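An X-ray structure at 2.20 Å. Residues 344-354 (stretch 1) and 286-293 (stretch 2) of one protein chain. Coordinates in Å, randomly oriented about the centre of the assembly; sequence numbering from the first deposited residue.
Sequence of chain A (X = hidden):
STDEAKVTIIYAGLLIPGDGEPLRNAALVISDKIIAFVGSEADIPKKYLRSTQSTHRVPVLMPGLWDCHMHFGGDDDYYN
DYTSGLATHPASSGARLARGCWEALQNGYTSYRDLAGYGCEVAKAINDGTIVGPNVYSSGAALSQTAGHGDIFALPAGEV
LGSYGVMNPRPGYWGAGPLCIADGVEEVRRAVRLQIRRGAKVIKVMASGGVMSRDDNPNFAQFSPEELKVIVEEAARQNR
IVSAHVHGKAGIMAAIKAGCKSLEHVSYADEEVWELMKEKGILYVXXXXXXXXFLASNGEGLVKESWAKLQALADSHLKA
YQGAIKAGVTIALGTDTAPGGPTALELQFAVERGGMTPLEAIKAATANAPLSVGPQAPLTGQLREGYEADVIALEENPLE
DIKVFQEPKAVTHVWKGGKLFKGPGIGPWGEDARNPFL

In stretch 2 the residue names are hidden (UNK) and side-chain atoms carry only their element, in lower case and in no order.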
ATOM      1  N   ALA A 344     -46.019  -4.935   7.778  1.00 21.02           N
ATOM      2  CA  ALA A 344     -47.366  -4.898   8.364  1.00 21.51           C
ATOM      3  C   ALA A 344     -47.533  -5.896   9.504  1.00 22.19           C
ATOM      4  O   ALA A 344     -48.279  -5.644  10.445  1.00 22.95           O
ATOM      5  CB  ALA A 344     -48.416  -5.147   7.287  1.00 22.23           C
ATOM      6  N   LEU A 345     -46.820  -7.015   9.433  1.00 22.46           N
ATOM      7  CA  LEU A 345     -46.814  -7.998  10.507  1.00 23.12           C
ATOM      8  C   LEU A 345     -46.446  -7.410  11.871  1.00 22.17           C
ATOM      9  O   LEU A 345     -46.880  -7.917  12.914  1.00 22.77           O
ATOM     10  CB  LEU A 345     -45.815  -9.108  10.208  1.00 23.78           C
ATOM     11  CG  LEU A 345     -46.195 -10.303   9.342  1.00 25.38           C
ATOM     12  CD1 LEU A 345     -45.138 -11.392   9.465  1.00 26.15           C
ATOM     13  CD2 LEU A 345     -47.531 -10.892   9.756  1.00 26.94           C
ATOM     14  N   GLU A 346     -45.590  -6.402  11.873  1.00 20.40           N
ATOM     15  CA  GLU A 346     -45.130  -5.835  13.124  1.00 19.85           C
ATOM     16  C   GLU A 346     -46.293  -5.181  13.876  1.00 20.08           C
ATOM     17  O   GLU A 346     -46.302  -5.161  15.123  1.00 20.41           O
ATOM     18  CB  GLU A 346     -44.006  -4.830  12.877  1.00 18.52           C
ATOM     19  CG  GLU A 346     -43.243  -4.426  14.124  1.00 18.14           C
ATOM     20  CD  GLU A 346     -42.502  -5.585  14.775  1.00 18.68           C
ATOM     21  OE1 GLU A 346     -42.231  -6.597  14.108  1.00 18.82           O
ATOM     22  OE2 GLU A 346     -42.178  -5.454  15.975  1.00 18.81           O
ATOM     23  N   LEU A 347     -47.257  -4.641  13.127  1.00 19.79           N
ATOM     24  CA  LEU A 347     -48.454  -4.072  13.751  1.00 20.21           C
ATOM     25  C   LEU A 347     -49.265  -5.180  14.418  1.00 21.22           C
ATOM     26  O   LEU A 347     -49.744  -5.010  15.536  1.00 21.79           O
ATOM     27  CB  LEU A 347     -49.307  -3.314  12.729  1.00 20.13           C
ATOM     28  CG  LEU A 347     -48.750  -1.955  12.302  1.00 19.09           C
ATOM     29  CD1 LEU A 347     -49.087  -1.693  10.856  1.00 19.02           C
ATOM     30  CD2 LEU A 347     -49.271  -0.825  13.164  1.00 19.08           C
ATOM     31  N   GLN A 348     -49.414  -6.294  13.720  1.00 21.59           N
ATOM     32  CA  GLN A 348     -50.072  -7.462  14.269  1.00 23.06           C
ATOM     33  C   GLN A 348     -49.424  -7.905  15.585  1.00 23.19           C
ATOM     34  O   GLN A 348     -50.106  -8.138  16.567  1.00 23.93           O
ATOM     35  CB  GLN A 348     -50.024  -8.597  13.264  1.00 24.00           C
ATOM     36  CG  GLN A 348     -50.557  -9.889  13.817  1.00 25.97           C
ATOM     37  CD  GLN A 348     -50.656 -10.986  12.780  1.00 27.14           C
ATOM     38  OE1 GLN A 348     -50.860 -10.748  11.590  1.00 26.90           O
ATOM     39  NE2 GLN A 348     -50.605 -12.215  13.253  1.00 28.78           N
ATOM     40  N   PHE A 349     -48.094  -7.942  15.610  1.00 22.06           N
ATOM     41  CA  PHE A 349     -47.398  -8.377  16.797  1.00 22.26           C
ATOM     42  C   PHE A 349     -47.476  -7.367  17.912  1.00 21.83           C
ATOM     43  O   PHE A 349     -47.524  -7.754  19.068  1.00 22.63           O
ATOM     44  CB  PHE A 349     -45.937  -8.741  16.489  1.00 21.67           C
ATOM     45  CG  PHE A 349     -45.784  -9.862  15.488  1.00 22.13           C
ATOM     46  CD1 PHE A 349     -46.559 -11.002  15.578  1.00 23.60           C
ATOM     47  CD2 PHE A 349     -44.832  -9.777  14.471  1.00 21.22           C
ATOM     48  CE1 PHE A 349     -46.406 -12.028  14.670  1.00 24.29           C
ATOM     49  CE2 PHE A 349     -44.683 -10.796  13.551  1.00 21.82           C
ATOM     50  CZ  PHE A 349     -45.468 -11.923  13.655  1.00 23.41           C
ATOM     51  N   ALA A 350     -47.509  -6.081  17.580  1.00 20.77           N
ATOM     52  CA  ALA A 350     -47.721  -5.049  18.590  1.00 20.65           C
ATOM     53  C   ALA A 350     -49.021  -5.288  19.372  1.00 22.20           C
ATOM     54  O   ALA A 350     -49.064  -5.133  20.601  1.00 22.75           O
ATOM     55  CB  ALA A 350     -47.749  -3.690  17.943  1.00 19.47           C
ATOM     56  N   VAL A 351     -50.067  -5.707  18.660  1.00 22.97           N
ATOM     57  CA  VAL A 351     -51.344  -6.005  19.281  1.00 24.53           C
ATOM     58  C   VAL A 351     -51.320  -7.377  19.949  1.00 26.15           C
ATOM     59  O   VAL A 351     -51.545  -7.491  21.149  1.00 26.94           O
ATOM     60  CB  VAL A 351     -52.507  -5.936  18.251  1.00 24.85           C
ATOM     61  CG1 VAL A 351     -53.826  -6.391  18.863  1.00 26.43           C
ATOM     62  CG2 VAL A 351     -52.629  -4.525  17.686  1.00 23.61           C
ATOM     63  N   GLU A 352     -51.019  -8.407  19.173  1.00 26.90           N
ATOM     64  CA  GLU A 352     -51.204  -9.796  19.619  1.00 28.89           C
ATOM     65  C   GLU A 352     -50.108 -10.356  20.524  1.00 29.08           C
ATOM     66  O   GLU A 352     -50.342 -11.312  21.232  1.00 30.45           O
ATOM     67  CB  GLU A 352     -51.381 -10.712  18.407  1.00 29.84           C
ATOM     68  CG  GLU A 352     -52.634 -10.378  17.606  1.00 30.57           C
ATOM     69  CD  GLU A 352     -52.848 -11.268  16.397  1.00 31.59           C
ATOM     70  OE1 GLU A 352     -52.107 -12.253  16.219  1.00 32.06           O
ATOM     71  OE2 GLU A 352     -53.789 -10.984  15.616  1.00 32.60           O
ATOM     72  N   ARG A 353     -48.920  -9.764  20.493  1.00 27.86           N
ATOM     73  CA  ARG A 353     -47.839 -10.142  21.388  1.00 28.09           C
ATOM     74  C   ARG A 353     -47.593  -9.073  22.448  1.00 27.19           C
ATOM     75  O   ARG A 353     -47.426  -9.377  23.623  1.00 28.07           O
ATOM     76  CB  ARG A 353     -46.547 -10.348  20.608  1.00 27.64           C
ATOM     77  CG  ARG A 353     -46.530 -11.533  19.682  1.00 28.84           C
ATOM     78  CD  ARG A 353     -46.334 -12.832  20.442  1.00 31.21           C
ATOM     79  NE  ARG A 353     -47.011 -13.942  19.764  1.00 33.24           N
ATOM     80  CZ  ARG A 353     -46.619 -15.222  19.689  1.00 35.83           C
ATOM     81  NH1 ARG A 353     -45.486 -15.672  20.265  1.00 36.68           N
ATOM     82  NH2 ARG A 353     -47.382 -16.101  19.015  1.00 37.34           N
ATOM     83  N   GLY A 354     -47.523  -7.823  22.027  1.00 25.61           N
ATOM     84  CA  GLY A 354     -47.226  -6.729  22.941  1.00 25.03           C
ATOM     85  C   GLY A 354     -48.379  -6.396  23.859  1.00 25.84           C
ATOM     86  O   GLY A 354     -48.174  -6.029  25.006  1.00 25.96           O
ATOM     87  N   UNK A 286     -39.027  -2.766  19.270  1.00 17.26           N
ATOM     88  CA  UNK A 286     -38.912  -4.176  19.654  1.00 18.54           C
ATOM     89  C   UNK A 286     -38.403  -5.112  18.540  1.00 18.72           C
ATOM     90  O   UNK A 286     -37.666  -6.042  18.818  1.00 18.99           O
ATOM     91  c   UNK A 286     -40.252  -4.667  20.197  1.00 19.43           C
ATOM     92  N   UNK A 287     -38.788  -4.832  17.296  1.00 18.35           N
ATOM     93  CA  UNK A 287     -38.578  -5.741  16.149  1.00 18.70           C
ATOM     94  C   UNK A 287     -38.985  -7.173  16.463  1.00 19.87           C
ATOM     95  O   UNK A 287     -38.207  -8.101  16.316  1.00 20.34           O
ATOM     96  o   UNK A 287     -36.218  -6.263  16.500  1.00 19.45           O
ATOM     97  c   UNK A 287     -36.706  -4.257  15.305  1.00 17.72           C
ATOM     98  c   UNK A 287     -37.139  -5.688  15.579  1.00 18.54           C
ATOM     99  N   UNK A 288     -40.236  -7.347  16.880  1.00 20.51           N
ATOM    100  CA  UNK A 288     -40.727  -8.653  17.287  1.00 21.84           C
ATOM    101  C   UNK A 288     -40.803  -9.594  16.105  1.00 22.77           C
ATOM    102  O   UNK A 288     -40.710 -10.804  16.286  1.00 23.77           O
ATOM    103  c   UNK A 288     -42.095  -8.536  17.988  1.00 22.18           C
ATOM    104  n   UNK A 288     -42.306 -11.832  19.916  1.00 25.55           N
ATOM    105  c   UNK A 288     -42.683  -9.852  18.509  1.00 23.43           C
ATOM    106  c   UNK A 288     -41.787 -12.604  20.881  1.00 26.42           C
ATOM    107  c   UNK A 288     -41.826 -10.503  19.579  1.00 23.96           C
ATOM    108  n   UNK A 288     -40.743 -12.198  21.597  1.00 25.95           N
ATOM    109  n   UNK A 288     -42.303 -13.792  21.120  1.00 27.95           N
ATOM    110  N   UNK A 289     -40.941  -9.047  14.898  1.00 22.71           N
ATOM    111  CA  UNK A 289     -40.995  -9.871  13.673  1.00 23.90           C
ATOM    112  C   UNK A 289     -39.807 -10.817  13.557  1.00 25.29           C
ATOM    113  O   UNK A 289     -39.962 -11.988  13.231  1.00 27.12           O
ATOM    114  c   UNK A 289     -41.049  -9.004  12.419  1.00 22.88           C
ATOM    115  o   UNK A 289     -42.339  -8.456  12.232  1.00 22.81           O
ATOM    116  N   UNK A 290     -38.623 -10.308  13.830  1.00 25.22           N
ATOM    117  CA  UNK A 290     -37.432 -11.088  13.699  1.00 26.37           C
ATOM    118  C   UNK A 290     -37.399 -12.275  14.663  1.00 27.64           C
ATOM    119  O   UNK A 290     -36.954 -13.379  14.314  1.00 28.68           O
ATOM    120  c   UNK A 290     -36.238 -10.121  13.814  1.00 26.12           C
ATOM    121  c   UNK A 290     -35.421 -10.093  12.537  1.00 26.26           C
ATOM    122  c   UNK A 290     -35.355 -10.338  15.035  1.00 27.31           C
ATOM    123  N   UNK A 291     -37.883 -12.061  15.877  1.00 27.99           N
ATOM    124  CA  UNK A 291     -38.018 -13.150  16.853  1.00 29.81           C
ATOM    125  C   UNK A 291     -39.036 -14.173  16.370  1.00 31.02           C
ATOM    126  O   UNK A 291     -38.826 -15.378  16.516  1.00 32.74           O
ATOM    127  c   UNK A 291     -36.508 -10.886  18.860  1.00 29.12           C
ATOM    128  c   UNK A 291     -38.422 -12.643  18.256  1.00 30.01           C
ATOM    129  c   UNK A 291     -37.200 -12.194  19.057  1.00 30.24           C
ATOM    130  c   UNK A 291     -38.879 -13.786  19.148  1.00 31.51           C
ATOM    131  N   UNK A 292     -40.144 -13.689  15.820  1.00 30.43           N
ATOM    132  CA  UNK A 292     -41.235 -14.559  15.412  1.00 31.77           C
ATOM    133  C   UNK A 292     -40.831 -15.431  14.246  1.00 33.20           C
ATOM    134  O   UNK A 292     -41.290 -16.554  14.133  1.00 34.29           O
ATOM    135  c   UNK A 292     -43.727 -14.072  17.276  1.00 31.93           C
ATOM    136  o   UNK A 292     -44.043 -15.212  16.893  1.00 33.06           O
ATOM    137  c   UNK A 292     -42.485 -13.743  15.072  1.00 30.98           C
ATOM    138  o   UNK A 292     -43.846 -13.705  18.456  1.00 31.48           O
ATOM    139  c   UNK A 292     -43.159 -13.074  16.272  1.00 30.56           C
ATOM    140  N   UNK A 293     -39.952 -14.926  13.386  1.00 33.76           N
ATOM    141  CA  UNK A 293     -39.462 -15.722  12.249  1.00 36.05           C
ATOM    142  C   UNK A 293     -38.741 -16.990  12.704  1.00 39.14           C
ATOM    143  O   UNK A 293     -39.058 -18.083  12.236  1.00 41.63           O
ATOM    144  c   UNK A 293     -38.581 -12.822   9.863  1.00 32.06           C
ATOM    145  c   UNK A 293     -37.738 -15.811  10.389  1.00 35.45           C
ATOM    146  c   UNK A 293     -39.388 -13.930  10.503  1.00 33.37           C
ATOM    147  c   UNK A 293     -38.541 -14.901  11.320  1.00 34.52           C
TER
HETATM  148  O   HOH W   1     -41.206  -2.931  16.579  1.00  6.20           O

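Position 286 has a single side-chain carbon. It points toward stretch 1, but its CB comes no nearer than 4.7 Å, to E346 OE2. One carbon alone makes this A286.

Position 287 has one carbon that carries an oxygen and a second carbon. The bond from CA to CB points away from stretch 1. The oxygen lies 2.7 Å from A286 O and is hydrogen-bonded to it. A beta-branched hydroxyl identifies T287. Its backbone faces the contact instead: the CA lies 3.6 Å from E346 OE2. The oxygen of water 1 accepts from T287 N at 3.2 Å and donates to E346 OE2 at 2.8 Å.

Position 288 has three carbons, a nitrogen, then a carbon carrying two more nitrogens. Its second carbon lies 4.0 Å from F349 CB. One terminal nitrogen is 3.8 Å from R353 NH1, two like charges close together. The guanidinium makes it R288. Its backbone N donates to E346 OE2 at 2.9 Å.

Position 289 has one carbon and one oxygen. The oxygen is 2.6 Å from E346 OE1 and donates a hydrogen bond to it. It also sits at the edge of the F349 ring, 3.6 Å from CE2. This is S289. Its backbone N donates to the same E346 OE1 at 2.9 Å.

Position 290 has three carbons, forked at the first. It points away and touches nothing on stretch 1. It is V290.

Position 291 has four carbons, forked at the first, with one arm two carbons long. It is out of reach of stretch 1. It is I291.

Position 292 has three carbons, the third carrying two oxygens. The second carbon sits over one face of the F349 ring, 3.7 Å from CZ. One oxygen is 3.1 Å from R353 NH1 and 2.8 Å from R288 NE. The carboxylate makes it E292.

Position 293 again has four carbons, forked at the first, with one longer arm. It makes no contact with stretch 1. It is I293.

The helix axes cross at 89° and approach to 9.6 Å. The E346 carboxylate accepts from the backbone N of R288 and S289, and from S289 OG. F349 packs beside this site, with E292 CG making a CH-pi contact over its face. Farther along, E292 OE2 lies between two arginines. It forms a hydrogen-bonded salt bridge with R288. With R353 the attraction is of charge alone, because the oxygen lies well out of the guanidinium plane. This shared negative charge offsets the closeness of the two arginines.

Stretch 2 286-293: ATRSVIEI
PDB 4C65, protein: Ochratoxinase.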